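Local atomic coordinates of DNA helicase assembly protein (Enterobacteria phage T4, PDB entry 1C1K), a protein that loads the replicative helicase onto fork DNA covered by single-stranded-DNA-binding protein and coordinates leading- and lagging-strand synthesis during phage replication. Residues V45-A48 against A49-K52; E64-K67 against L68-A72; N119-Y122 against F123-V127; V182-N185 against Y186-L190; N206-I209 against E210-S214. All blocks are in the same frame, centred on the assembly; numbering follows the deposited sequence.

Contact 1: residues V45-A48 against A49-K52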
loop_
_atom_site.group_PDB
_atom_site.type_symbol
_atom_site.label_atom_id
_atom_site.label_comp_id
_atom_site.label_asym_id
_atom_site.label_seq_id
_atom_site.Cartn_x
_atom_site.Cartn_y
_atom_site.Cartn_z
ATOM N N VAL A 45 3.108 13.931 -19.233
ATOM C CA VAL A 45 3.172 14.939 -18.183
ATOM C C VAL A 45 3.431 16.317 -18.778
ATOM O O VAL A 45 3.830 16.438 -19.933
ATOM C CB VAL A 45 4.292 14.620 -17.171
ATOM C CG1 VAL A 45 4.193 13.168 -16.731
ATOM C CG2 VAL A 45 5.654 14.891 -17.798
ATOM N N SER A 46 3.202 17.354 -17.982
ATOM C CA SER A 46 3.429 18.725 -18.424
ATOM C C SER A 46 4.911 19.071 -18.255
ATOM O O SER A 46 5.440 19.061 -17.136
ATOM C CB SER A 46 2.573 19.689 -17.599
ATOM O OG SER A 46 3.113 20.998 -17.617
ATOM N N ASP A 47 5.583 19.371 -19.362
ATOM C CA ASP A 47 6.997 19.718 -19.299
ATOM C C ASP A 47 7.179 21.002 -18.511
ATOM O O ASP A 47 8.157 21.160 -17.783
ATOM C CB ASP A 47 7.583 19.896 -20.702
ATOM C CG ASP A 47 9.089 20.126 -20.678
ATOM O OD1 ASP A 47 9.546 21.193 -21.155
ATOM O OD2 ASP A 47 9.814 19.234 -20.179
ATOM N N ALA A 48 6.237 21.927 -18.661
ATOM C CA ALA A 48 6.316 23.194 -17.949
ATOM C C ALA A 48 6.357 22.943 -16.438
ATOM O O ALA A 48 7.116 23.592 -15.710
ATOM C CB ALA A 48 5.119 24.074 -18.311
ATOM N N ALA A 49 5.539 22.000 -15.971
ATOM C CA ALA A 49 5.494 21.668 -14.549
ATOM C C ALA A 49 6.816 21.058 -14.105
ATOM O O ALA A 49 7.325 21.383 -13.036
ATOM C CB ALA A 49 4.355 20.699 -14.270
ATOM N N TYR A 50 7.367 20.170 -14.927
ATOM C CA TYR A 50 8.641 19.533 -14.602
ATOM C C TYR A 50 9.754 20.580 -14.533
ATOM O O TYR A 50 10.561 20.583 -13.603
ATOM C CB TYR A 50 8.990 18.471 -15.652
ATOM C CG TYR A 50 10.430 17.988 -15.598
ATOM C CD1 TYR A 50 10.896 17.237 -14.517
ATOM C CD2 TYR A 50 11.322 18.283 -16.630
ATOM C CE1 TYR A 50 12.218 16.792 -14.467
ATOM C CE2 TYR A 50 12.641 17.847 -16.593
ATOM C CZ TYR A 50 13.086 17.101 -15.509
ATOM O OH TYR A 50 14.393 16.660 -15.480
ATOM N N GLN A 51 9.795 21.476 -15.514
ATOM C CA GLN A 51 10.828 22.502 -15.530
ATOM C C GLN A 51 10.724 23.444 -14.335
ATOM O O GLN A 51 11.726 23.992 -13.876
ATOM C CB GLN A 51 10.769 23.288 -16.842
ATOM C CG GLN A 51 11.392 22.533 -18.011
ATOM C CD GLN A 51 12.903 22.396 -17.878
ATOM O OE1 GLN A 51 13.570 23.270 -17.321
ATOM N NE2 GLN A 51 13.448 21.296 -18.388
ATOM N N LYS A 52 9.513 23.622 -13.821
ATOM C CA LYS A 52 9.308 24.488 -12.668
ATOM C C LYS A 52 9.853 23.865 -11.379
ATOM O O LYS A 52 10.074 24.569 -10.397
ATOM C CB LYS A 52 7.815 24.793 -12.492
ATOM C CG LYS A 52 7.416 26.193 -12.931
ATOM C CD LYS A 52 5.911 26.308 -13.132
ATOM C CE LYS A 52 5.560 27.459 -14.066
ATOM N NZ LYS A 52 6.432 27.500 -15.282
HETATM O O HOH W 1 12.282 19.311 -20.060
HETATM O O HOH W 2 8.169 25.823 -16.815
#
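Ser46 OG accepts the backbone N-H of Ala49 at 3.1 Å, the first link between residues 45-48 and 49-52. With OG turned anti to its own backbone N (chi1 157°), the hydroxyl also lies beside the Ala49 methyl, 3.6 Å from Ala49 CB. The carbonyl of the same serine takes Tyr50 N, and from there the ladder of the helix goes on: Gln51 N gives a short, nearly straight bond to Asp47 O at 2.8 Å, and Lys52 N reaches Ala48 O at a more bent angle. This is a helix N-cap. Serine suits the position because its short side chain can reach forward to the first-turn amide of Ala49, three residues on, and here it opens the short helix 47-52 on the protein surface. Asp47 and Gln51, one turn apart, run side by side with carboxylate and amide planes 54° apart. Water 1 joins them, donating to Asp47 OD2 and accepting from Gln51 NE2 at 2.8 Å. OD2 also lies near the plane of the Tyr50 ring, at its edge, 4.0 Å from Tyr50 CD2. On another side, water 2 donates to Ala48 O and accepts from Lys52 NZ, 2.9 Å from that nitrogen. Farther out, Asp47 OD2 is held by a salt bridge to Lys17 of helix 16-30, and the Tyr50 ring meets that of Tyr20 on the same helix.

Contact 2: residues E64-K67 against L68-A72; sequences EKYK and LKELA
The backbone leaves helix 56-65 at Tyr66, stays extended through Lys67, and turns into helix 68-81, whose first turn is closed by Leu71 N donating to Lys67 O at 2.9 Å. Lys67 holds the N-cap position, yet the Glu70 side chain reaches back: its OE1 accepts the Lys67 N-H at 2.8 Å and 171°, through the anti lone pair. Glutamate suits this place because its chain, extended beyond CG, spans the turn to the amide that precedes the helix. The same oxygen takes a second bond from water 3, which also donates to Lys65 O, and it rests 3.4 Å from Lys67 CG. It lies near the plane of the Tyr66 ring, at the ring edge, with carboxylate and ring planes 70° apart. Lys65 CG lies over the centre of one face of the Tyr66 ring, 3.9 Å above its plane. At the same corner, Leu71 CD2 packs on Tyr66 CB at 3.8 Å, and Leu71 continues inward to Val19 and Leu22 of helix 16-30. Lys67 and Lys69 run side by side, each salt-bridged to Glu11. The Glu70 bond is the N3-to-N-cap half of a capping box; the lysine supplies no reciprocal side-chain bond.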
loop_
_atom_site.group_PDB
_atom_site.type_symbol
_atom_site.label_atom_id
_atom_site.label_comp_id
_atom_site.label_asym_id
_atom_site.label_seq_id
_atom_site.Cartn_x
_atom_site.Cartn_y
_atom_site.Cartn_z
ATOM N N GLU A 64 20.552 7.670 -12.431
ATOM C CA GLU A 64 21.899 7.181 -12.696
ATOM C C GLU A 64 22.169 5.821 -12.085
ATOM O O GLU A 64 22.860 4.997 -12.672
ATOM C CB GLU A 64 22.934 8.178 -12.161
ATOM C CG GLU A 64 22.873 9.539 -12.828
ATOM C CD GLU A 64 23.699 10.599 -12.115
ATOM O OE1 GLU A 64 24.401 10.268 -11.142
ATOM O OE2 GLU A 64 23.640 11.768 -12.535
ATOM N N LYS A 65 21.587 5.583 -10.916
ATOM C CA LYS A 65 21.837 4.362 -10.169
ATOM C C LYS A 65 20.834 3.218 -10.168
ATOM O O LYS A 65 21.234 2.053 -10.151
ATOM C CB LYS A 65 22.123 4.752 -8.715
ATOM C CG LYS A 65 22.307 3.584 -7.768
ATOM C CD LYS A 65 22.718 4.070 -6.391
ATOM C CE LYS A 65 22.826 2.918 -5.408
ATOM N NZ LYS A 65 24.223 2.399 -5.324
ATOM N N TYR A 66 19.544 3.534 -10.187
ATOM C CA TYR A 66 18.522 2.500 -10.086
ATOM C C TYR A 66 17.802 2.065 -11.351
ATOM O O TYR A 66 17.474 2.884 -12.204
ATOM C CB TYR A 66 17.479 2.932 -9.046
ATOM C CG TYR A 66 18.072 3.229 -7.685
ATOM C CD1 TYR A 66 18.380 4.538 -7.304
ATOM C CD2 TYR A 66 18.347 2.200 -6.784
ATOM C CE1 TYR A 66 18.946 4.817 -6.065
ATOM C CE2 TYR A 66 18.915 2.469 -5.537
ATOM C CZ TYR A 66 19.212 3.777 -5.188
ATOM O OH TYR A 66 19.793 4.041 -3.972
ATOM N N LYS A 67 17.550 0.759 -11.446
ATOM C CA LYS A 67 16.834 0.189 -12.577
ATOM C C LYS A 67 15.365 0.546 -12.406
ATOM O O LYS A 67 14.930 0.902 -11.311
ATOM C CB LYS A 67 16.979 -1.332 -12.608
ATOM C CG LYS A 67 18.399 -1.842 -12.503
ATOM C CD LYS A 67 18.406 -3.336 -12.201
ATOM C CE LYS A 67 19.610 -4.016 -12.820
ATOM N NZ LYS A 67 19.522 -4.041 -14.312
ATOM N N LEU A 68 14.602 0.447 -13.488
ATOM C CA LEU A 68 13.182 0.773 -13.455
ATOM C C LEU A 68 12.421 0.069 -12.329
ATOM O O LEU A 68 11.631 0.699 -11.624
ATOM C CB LEU A 68 12.541 0.436 -14.805
ATOM C CG LEU A 68 11.025 0.632 -14.922
ATOM C CD1 LEU A 68 10.650 2.063 -14.552
ATOM C CD2 LEU A 68 10.571 0.311 -16.346
ATOM N N LYS A 69 12.651 -1.230 -12.159
ATOM C CA LYS A 69 11.960 -1.978 -11.109
ATOM C C LYS A 69 12.280 -1.411 -9.722
ATOM O O LYS A 69 11.395 -1.299 -8.864
ATOM C CB LYS A 69 12.336 -3.466 -11.177
ATOM C CG LYS A 69 13.811 -3.751 -10.962
ATOM C CD LYS A 69 14.111 -5.244 -11.078
ATOM C CE LYS A 69 15.423 -5.591 -10.392
ATOM N NZ LYS A 69 15.821 -7.008 -10.633
ATOM N N GLU A 70 13.539 -1.040 -9.506
ATOM C CA GLU A 70 13.944 -0.475 -8.223
ATOM C C GLU A 70 13.304 0.909 -8.036
ATOM O O GLU A 70 12.832 1.249 -6.944
ATOM C CB GLU A 70 15.470 -0.370 -8.159
ATOM C CG GLU A 70 16.176 -1.725 -8.273
ATOM C CD GLU A 70 17.693 -1.614 -8.359
ATOM O OE1 GLU A 70 18.207 -0.864 -9.221
ATOM O OE2 GLU A 70 18.380 -2.290 -7.562
ATOM N N LEU A 71 13.284 1.705 -9.102
ATOM C CA LEU A 71 12.694 3.037 -9.041
ATOM C C LEU A 71 11.210 2.919 -8.691
ATOM O O LEU A 71 10.704 3.652 -7.847
ATOM C CB LEU A 71 12.862 3.752 -10.387
ATOM C CG LEU A 71 14.303 4.137 -10.754
ATOM C CD1 LEU A 71 14.406 4.434 -12.250
ATOM C CD2 LEU A 71 14.733 5.346 -9.931
ATOM N N ALA A 72 10.516 1.988 -9.339
ATOM C CA ALA A 72 9.094 1.783 -9.068
ATOM C C ALA A 72 8.870 1.447 -7.593
ATOM O O ALA A 72 7.972 1.997 -6.950
ATOM C CB ALA A 72 8.555 0.658 -9.942
HETATM O O HOH W 3 20.776 -0.696 -10.293
#

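Contact 3: residues N119-Y122 against F123-V127; sequences NIYY and FSKKV
Two kinds of hydrogen bond meet at Tyr121 O, which accepts both the backbone N-H of Lys125, at a long 3.3 Å, and the hydroxyl of Ser124 at 2.6 Å. The serine comes in the carbonyl plane, on a lone pair. Its OG stands between its own backbone N and carbonyl carbon (chi1 86°), which sets it over the preceding turn and lets a small polar residue be buried with its hydroxyl paired inside the helix. Other backbone bonds, among them Phe123 N to Asn119 O, Ser124 N to Ile120 O and Lys126 N to Tyr122 O, belong to the last turns of helix 109-126, which Val127 leaves. Among the aromatic contacts, Tyr121 presents its edge to one face of Tyr122, with CD2 3.6 Å above that ring's plane. The lysine contact is partly apolar and partly polar: Lys125 crosses the end of Tyr121 obliquely, with CE 3.3 Å from Tyr121 OH, while water 4 accepts from Lys125 NZ at 2.7 Å and also bonds Tyr121 OH. A long, flexible chain can thus pass beside the phenol end and keep its amine hydrated. Ile120 and Ser124 touch Phe132 and Ile135, whereas Tyr121 lies against Cys215 and Lys216 of helix 201-216.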
loop_
_atom_site.group_PDB
_atom_site.type_symbol
_atom_site.label_atom_id
_atom_site.label_comp_id
_atom_site.label_asym_id
_atom_site.label_seq_id
_atom_site.Cartn_x
_atom_site.Cartn_y
_atom_site.Cartn_z
ATOM N N ASN A 119 -1.672 -11.367 15.913
ATOM C CA ASN A 119 -1.891 -10.185 16.729
ATOM C C ASN A 119 -3.341 -9.710 16.664
ATOM O O ASN A 119 -3.881 -9.218 17.658
ATOM C CB ASN A 119 -0.934 -9.068 16.307
ATOM C CG ASN A 119 0.491 -9.332 16.753
ATOM O OD1 ASN A 119 1.437 -8.718 16.265
ATOM N ND2 ASN A 119 0.648 -10.256 17.688
ATOM N N ILE A 120 -3.977 -9.852 15.505
ATOM C CA ILE A 120 -5.373 -9.434 15.381
ATOM C C ILE A 120 -6.225 -10.346 16.252
ATOM O O ILE A 120 -7.143 -9.883 16.933
ATOM C CB ILE A 120 -5.890 -9.537 13.928
ATOM C CG1 ILE A 120 -5.157 -8.535 13.033
ATOM C CG2 ILE A 120 -7.394 -9.251 13.888
ATOM C CD1 ILE A 120 -5.328 -8.826 11.561
ATOM N N TYR A 121 -5.912 -11.639 16.228
ATOM C CA TYR A 121 -6.651 -12.619 17.016
ATOM C C TYR A 121 -6.548 -12.350 18.519
ATOM O O TYR A 121 -7.559 -12.286 19.212
ATOM C CB TYR A 121 -6.151 -14.033 16.711
ATOM C CG TYR A 121 -6.812 -15.099 17.559
ATOM C CD1 TYR A 121 -8.012 -15.694 17.162
ATOM C CD2 TYR A 121 -6.244 -15.504 18.768
ATOM C CE1 TYR A 121 -8.630 -16.669 17.954
ATOM C CE2 TYR A 121 -6.852 -16.476 19.565
ATOM C CZ TYR A 121 -8.041 -17.053 19.153
ATOM O OH TYR A 121 -8.632 -18.024 19.942
ATOM N N TYR A 122 -5.334 -12.183 19.026
ATOM C CA TYR A 122 -5.163 -11.934 20.449
ATOM C C TYR A 122 -5.779 -10.601 20.861
ATOM O O TYR A 122 -6.273 -10.459 21.981
ATOM C CB TYR A 122 -3.677 -12.008 20.816
ATOM C CG TYR A 122 -3.133 -13.414 20.669
ATOM C CD1 TYR A 122 -2.044 -13.682 19.845
ATOM C CD2 TYR A 122 -3.754 -14.489 21.306
ATOM C CE1 TYR A 122 -1.590 -14.984 19.653
ATOM C CE2 TYR A 122 -3.310 -15.795 21.122
ATOM C CZ TYR A 122 -2.228 -16.035 20.291
ATOM O OH TYR A 122 -1.796 -17.327 20.093
ATOM N N PHE A 123 -5.777 -9.632 19.952
ATOM C CA PHE A 123 -6.374 -8.332 20.248
ATOM C C PHE A 123 -7.889 -8.517 20.375
ATOM O O PHE A 123 -8.542 -7.885 21.212
ATOM C CB PHE A 123 -6.083 -7.335 19.121
ATOM C CG PHE A 123 -6.869 -6.057 19.229
ATOM C CD1 PHE A 123 -6.428 -5.016 20.042
ATOM C CD2 PHE A 123 -8.057 -5.891 18.519
ATOM C CE1 PHE A 123 -7.157 -3.836 20.145
ATOM C CE2 PHE A 123 -8.790 -4.713 18.618
ATOM C CZ PHE A 123 -8.340 -3.685 19.432
ATOM N N SER A 124 -8.440 -9.391 19.538
ATOM C CA SER A 124 -9.870 -9.646 19.549
ATOM C C SER A 124 -10.305 -10.200 20.905
ATOM O O SER A 124 -11.427 -9.957 21.352
ATOM C CB SER A 124 -10.240 -10.605 18.415
ATOM O OG SER A 124 -10.086 -11.957 18.789
ATOM N N LYS A 125 -9.411 -10.931 21.563
ATOM C CA LYS A 125 -9.714 -11.491 22.879
ATOM C C LYS A 125 -9.622 -10.398 23.939
ATOM O O LYS A 125 -10.406 -10.361 24.887
ATOM C CB LYS A 125 -8.739 -12.626 23.210
ATOM C CG LYS A 125 -8.859 -13.832 22.293
ATOM C CD LYS A 125 -10.294 -14.321 22.207
ATOM C CE LYS A 125 -10.393 -15.643 21.469
ATOM N NZ LYS A 125 -11.648 -16.383 21.814
ATOM N N LYS A 126 -8.664 -9.496 23.767
ATOM C CA LYS A 126 -8.478 -8.404 24.711
ATOM C C LYS A 126 -9.696 -7.484 24.741
ATOM O O LYS A 126 -10.091 -7.001 25.806
ATOM C CB LYS A 126 -7.228 -7.600 24.347
ATOM C CG LYS A 126 -6.888 -6.500 25.345
ATOM C CD LYS A 126 -5.472 -5.985 25.147
ATOM C CE LYS A 126 -4.528 -6.545 26.199
ATOM N NZ LYS A 126 -3.602 -5.505 26.736
ATOM N N VAL A 127 -10.290 -7.243 23.574
ATOM C CA VAL A 127 -11.463 -6.376 23.481
ATOM C C VAL A 127 -12.759 -7.169 23.645
ATOM O O VAL A 127 -13.855 -6.636 23.477
ATOM C CB VAL A 127 -11.490 -5.611 22.136
ATOM C CG1 VAL A 127 -10.264 -4.711 22.031
ATOM C CG2 VAL A 127 -11.537 -6.591 20.967
HETATM O O HOH W 4 -11.224 -17.966 19.667
#

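Contact 4: residues V182-N185 against Y186-L190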
loop_
_atom_site.group_PDB
_atom_site.type_symbol
_atom_site.label_atom_id
_atom_site.label_comp_id
_atom_site.label_asym_id
_atom_site.label_seq_id
_atom_site.Cartn_x
_atom_site.Cartn_y
_atom_site.Cartn_z
ATOM N N VAL A 182 -11.556 10.507 7.490
ATOM C CA VAL A 182 -10.368 9.774 7.903
ATOM C C VAL A 182 -10.296 8.418 7.198
ATOM O O VAL A 182 -9.224 8.001 6.762
ATOM C CB VAL A 182 -10.343 9.567 9.431
ATOM C CG1 VAL A 182 -9.198 8.651 9.819
ATOM C CG2 VAL A 182 -10.189 10.909 10.128
ATOM N N TRP A 183 -11.429 7.731 7.079
ATOM C CA TRP A 183 -11.432 6.436 6.409
ATOM C C TRP A 183 -11.177 6.637 4.925
ATOM O O TRP A 183 -10.363 5.937 4.331
ATOM C CB TRP A 183 -12.769 5.709 6.587
ATOM C CG TRP A 183 -12.961 4.616 5.557
ATOM C CD1 TRP A 183 -13.806 4.639 4.484
ATOM C CD2 TRP A 183 -12.228 3.383 5.459
ATOM N NE1 TRP A 183 -13.643 3.507 3.721
ATOM C CE2 TRP A 183 -12.682 2.717 4.295
ATOM C CE3 TRP A 183 -11.230 2.777 6.240
ATOM C CZ2 TRP A 183 -12.173 1.478 3.893
ATOM C CZ3 TRP A 183 -10.724 1.543 5.836
ATOM C CH2 TRP A 183 -11.196 0.908 4.674
ATOM N N ASN A 184 -11.885 7.592 4.330
ATOM C CA ASN A 184 -11.739 7.884 2.907
ATOM C C ASN A 184 -10.280 8.117 2.518
ATOM O O ASN A 184 -9.808 7.564 1.528
ATOM C CB ASN A 184 -12.571 9.110 2.521
ATOM C CG ASN A 184 -12.297 9.573 1.094
ATOM O OD1 ASN A 184 -12.498 8.821 0.140
ATOM N ND2 ASN A 184 -11.832 10.813 0.946
ATOM N N ASN A 185 -9.572 8.938 3.289
ATOM C CA ASN A 185 -8.168 9.225 3.002
ATOM C C ASN A 185 -7.366 7.928 2.908
ATOM O O ASN A 185 -6.539 7.754 2.007
ATOM C CB ASN A 185 -7.576 10.114 4.095
ATOM C CG ASN A 185 -8.362 11.399 4.294
ATOM O OD1 ASN A 185 -8.234 12.061 5.327
ATOM N ND2 ASN A 185 -9.178 11.761 3.309
ATOM N N TYR A 186 -7.607 7.017 3.847
ATOM C CA TYR A 186 -6.907 5.738 3.852
ATOM C C TYR A 186 -7.430 4.849 2.726
ATOM O O TYR A 186 -6.657 4.178 2.044
ATOM C CB TYR A 186 -7.105 5.023 5.192
ATOM C CG TYR A 186 -5.985 5.238 6.182
ATOM C CD1 TYR A 186 -6.030 6.292 7.092
ATOM C CD2 TYR A 186 -4.886 4.382 6.218
ATOM C CE1 TYR A 186 -5.008 6.490 8.020
ATOM C CE2 TYR A 186 -3.858 4.570 7.141
ATOM C CZ TYR A 186 -3.927 5.625 8.038
ATOM O OH TYR A 186 -2.918 5.810 8.955
ATOM N N SER A 187 -8.745 4.852 2.536
ATOM C CA SER A 187 -9.366 4.027 1.510
ATOM C C SER A 187 -8.845 4.340 0.110
ATOM O O SER A 187 -8.722 3.445 -0.731
ATOM C CB SER A 187 -10.883 4.195 1.540
ATOM O OG SER A 187 -11.493 3.183 0.768
ATOM N N ILE A 188 -8.549 5.610 -0.141
ATOM C CA ILE A 188 -8.025 5.990 -1.441
ATOM C C ILE A 188 -6.704 5.248 -1.656
ATOM O O ILE A 188 -6.485 4.661 -2.714
ATOM C CB ILE A 188 -7.790 7.518 -1.529
ATOM C CG1 ILE A 188 -9.136 8.237 -1.615
ATOM C CG2 ILE A 188 -6.929 7.855 -2.752
ATOM C CD1 ILE A 188 -9.038 9.732 -1.425
ATOM N N LYS A 189 -5.835 5.257 -0.646
ATOM C CA LYS A 189 -4.546 4.574 -0.753
ATOM C C LYS A 189 -4.730 3.063 -0.810
ATOM O O LYS A 189 -4.059 2.376 -1.574
ATOM C CB LYS A 189 -3.640 4.919 0.435
ATOM C CG LYS A 189 -3.546 6.403 0.753
ATOM C CD LYS A 189 -2.553 7.110 -0.158
ATOM C CE LYS A 189 -2.134 8.451 0.424
ATOM N NZ LYS A 189 -2.363 8.480 1.897
ATOM N N LEU A 190 -5.639 2.543 0.006
ATOM C CA LEU A 190 -5.886 1.108 0.031
ATOM C C LEU A 190 -6.347 0.588 -1.330
ATOM O O LEU A 190 -5.846 -0.420 -1.829
ATOM C CB LEU A 190 -6.928 0.777 1.104
ATOM C CG LEU A 190 -6.401 0.835 2.540
ATOM C CD1 LEU A 190 -7.574 0.899 3.511
ATOM C CD2 LEU A 190 -5.546 -0.392 2.825
#
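Within the α-helix 181-196, residues 182-185 and 186-190 make i to i+4 and i to i+7 contacts, with Trp183 at their centre, on the side turned to helices 158-168 and 170-177. Ser187 N donates to Trp183 O at a short 2.6 Å, and Ile188 N to Asn184 O, while Tyr186 N to Val182 O is long and weak. One turn on from the tryptophan, the Ser187 methylene sits over the face of the indole: CB is 3.9 Å from the centroid of the five-membered ring and 27° off its normal, a CH-pi contact. Trp183 CG lies anti to the backbone N (chi1 161°), which swings the indole along the helix to lie against Ser187. A serine suits the spot because its small CB can approach the ring while OG remains available for a polar partner. That partner is Asp175 of helix 170-177, whose OD2 accepts from both Ser187 OG and Trp183 NE1. Tyr186 presents its edge to Val182 O, and its ring meets Trp86 and Phe148 edge-to-face. On another side, Ile188 CD1 packs on the Asn184 amide, 3.8 Å from ND2. Two turns along, Leu190, roughly at right angles to the indole, places CD1 3.8 Å from Trp183 CH2.

Contact 5: residues N206-I209 against E210-S214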
loop_
_atom_site.group_PDB
_atom_site.type_symbol
_atom_site.label_atom_id
_atom_site.label_comp_id
_atom_site.label_asym_id
_atom_site.label_seq_id
_atom_site.Cartn_x
_atom_site.Cartn_y
_atom_site.Cartn_z
ATOM N N ASN A 206 -6.436 -19.398 3.020
ATOM C CA ASN A 206 -5.877 -20.613 3.614
ATOM C C ASN A 206 -4.922 -20.257 4.748
ATOM O O ASN A 206 -4.978 -20.845 5.829
ATOM C CB ASN A 206 -5.116 -21.431 2.564
ATOM C CG ASN A 206 -6.035 -22.075 1.532
ATOM O OD1 ASN A 206 -7.253 -22.099 1.691
ATOM N ND2 ASN A 206 -5.444 -22.600 0.469
ATOM N N VAL A 207 -4.040 -19.292 4.499
ATOM C CA VAL A 207 -3.080 -18.864 5.513
ATOM C C VAL A 207 -3.824 -18.318 6.731
ATOM O O VAL A 207 -3.478 -18.625 7.873
ATOM C CB VAL A 207 -2.128 -17.781 4.957
ATOM C CG1 VAL A 207 -1.225 -17.253 6.062
ATOM C CG2 VAL A 207 -1.284 -18.365 3.825
ATOM N N PHE A 208 -4.854 -17.517 6.480
ATOM C CA PHE A 208 -5.658 -16.938 7.548
ATOM C C PHE A 208 -6.287 -18.032 8.428
ATOM O O PHE A 208 -6.166 -18.010 9.650
ATOM C CB PHE A 208 -6.753 -16.060 6.935
ATOM C CG PHE A 208 -7.626 -15.379 7.942
ATOM C CD1 PHE A 208 -7.201 -14.220 8.585
ATOM C CD2 PHE A 208 -8.893 -15.882 8.226
ATOM C CE1 PHE A 208 -8.028 -13.569 9.496
ATOM C CE2 PHE A 208 -9.729 -15.243 9.134
ATOM C CZ PHE A 208 -9.299 -14.082 9.771
ATOM N N ILE A 209 -6.953 -18.987 7.789
ATOM C CA ILE A 209 -7.616 -20.081 8.494
ATOM C C ILE A 209 -6.629 -20.914 9.310
ATOM O O ILE A 209 -6.880 -21.226 10.474
ATOM C CB ILE A 209 -8.379 -20.985 7.483
ATOM C CG1 ILE A 209 -9.542 -20.196 6.876
ATOM C CG2 ILE A 209 -8.904 -22.251 8.166
ATOM C CD1 ILE A 209 -10.345 -20.963 5.834
ATOM N N GLU A 210 -5.501 -21.260 8.703
ATOM C CA GLU A 210 -4.485 -22.057 9.376
ATOM C C GLU A 210 -3.870 -21.310 10.561
ATOM O O GLU A 210 -3.616 -21.897 11.615
ATOM C CB GLU A 210 -3.384 -22.438 8.381
ATOM C CG GLU A 210 -2.777 -23.814 8.611
ATOM C CD GLU A 210 -3.793 -24.933 8.463
ATOM O OE1 GLU A 210 -4.151 -25.547 9.491
ATOM O OE2 GLU A 210 -4.233 -25.198 7.322
ATOM N N THR A 211 -3.636 -20.011 10.392
ATOM C CA THR A 211 -3.034 -19.213 11.450
ATOM C C THR A 211 -3.982 -19.050 12.635
ATOM O O THR A 211 -3.572 -19.159 13.793
ATOM C CB THR A 211 -2.613 -17.823 10.920
ATOM O OG1 THR A 211 -1.686 -17.988 9.841
ATOM C CG2 THR A 211 -1.937 -17.003 12.022
ATOM N N VAL A 212 -5.254 -18.790 12.353
ATOM C CA VAL A 212 -6.225 -18.631 13.424
ATOM C C VAL A 212 -6.376 -19.965 14.163
ATOM O O VAL A 212 -6.468 -20.001 15.390
ATOM C CB VAL A 212 -7.602 -18.179 12.861
ATOM C CG1 VAL A 212 -8.678 -18.287 13.931
ATOM C CG2 VAL A 212 -7.503 -16.743 12.357
ATOM N N LYS A 213 -6.386 -21.060 13.413
ATOM C CA LYS A 213 -6.528 -22.377 14.022
ATOM C C LYS A 213 -5.404 -22.650 15.006
ATOM O O LYS A 213 -5.637 -23.213 16.075
ATOM C CB LYS A 213 -6.536 -23.464 12.951
ATOM C CG LYS A 213 -6.684 -24.861 13.510
ATOM C CD LYS A 213 -6.668 -25.884 12.398
ATOM C CE LYS A 213 -6.043 -27.184 12.864
ATOM N NZ LYS A 213 -6.273 -28.243 11.850
ATOM N N SER A 214 -4.186 -22.248 14.644
ATOM C CA SER A 214 -3.033 -22.454 15.511
ATOM C C SER A 214 -3.081 -21.549 16.743
ATOM O O SER A 214 -2.405 -21.814 17.736
ATOM C CB SER A 214 -1.727 -22.229 14.729
ATOM O OG SER A 214 -1.502 -20.856 14.457
HETATM O O HOH W 5 -6.440 -23.974 5.438
#
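The Phe208 ring carries Val212 CG2 over one face, centred 4.2 Å from the ring centroid and 11° off the normal, a CH-pi contact; Phe167 meets the same ring with planes about 55° apart. Phe208 and Val212 are one helical turn apart and run side by side. CG2 of Val212 is the methyl anti to its carbonyl carbon, beside the backbone N, which directs it back along the helix to the phenyl. A beta-branched valine suits the place, since one methyl covers the ring while CG1 meets Tyr121 of helix 109-126. Thr211 grips Val207 O twice, through its N-H at 2.9 Å and through OG1 at 2.7 Å, the two donors arriving from opposite faces of the carbonyl plane, with OG1 well above it. The hydroxyl is thereby satisfied within the helix, which lets a threonine be buried. Ser214 OG bonds Thr211 O, three residues back, at 2.8 Å. On the solvent side, Glu210 OE2 accepts from water 5, which makes only a long, weak bond to Asn206 O. Helix 201-216 lays Val207 and Thr211 against Glu114 of helix 109-126, with Thr211 also on Ile117, while Phe208 and Val212 rest on Phe132 in a loop.

How the contacts relate
Contacts 1 and 2 lie in the N-terminal part, both at helix starts: in contact 1 a serine caps a short surface helix, in contact 2 a glutamate reaches back across a partly buried corner. Contacts 3, 4 and 5 instead run along helices of the C-terminal part. Contact 4, about 11 Å from the chain centre, has the most buried residues and relies on indole and aliphatic packing. Contacts 3 and 5 sit farther out and share a buried hydroxyl bonded to a carbonyl of the preceding turn; they touch each other, Tyr121 CD1 lying 4.2 Å from Val212 CG1. Water bridges link residues in contacts 1, 2 and 3, and weakly in contact 5. Contacts 1 and 5 are about 50 Å apart between centres.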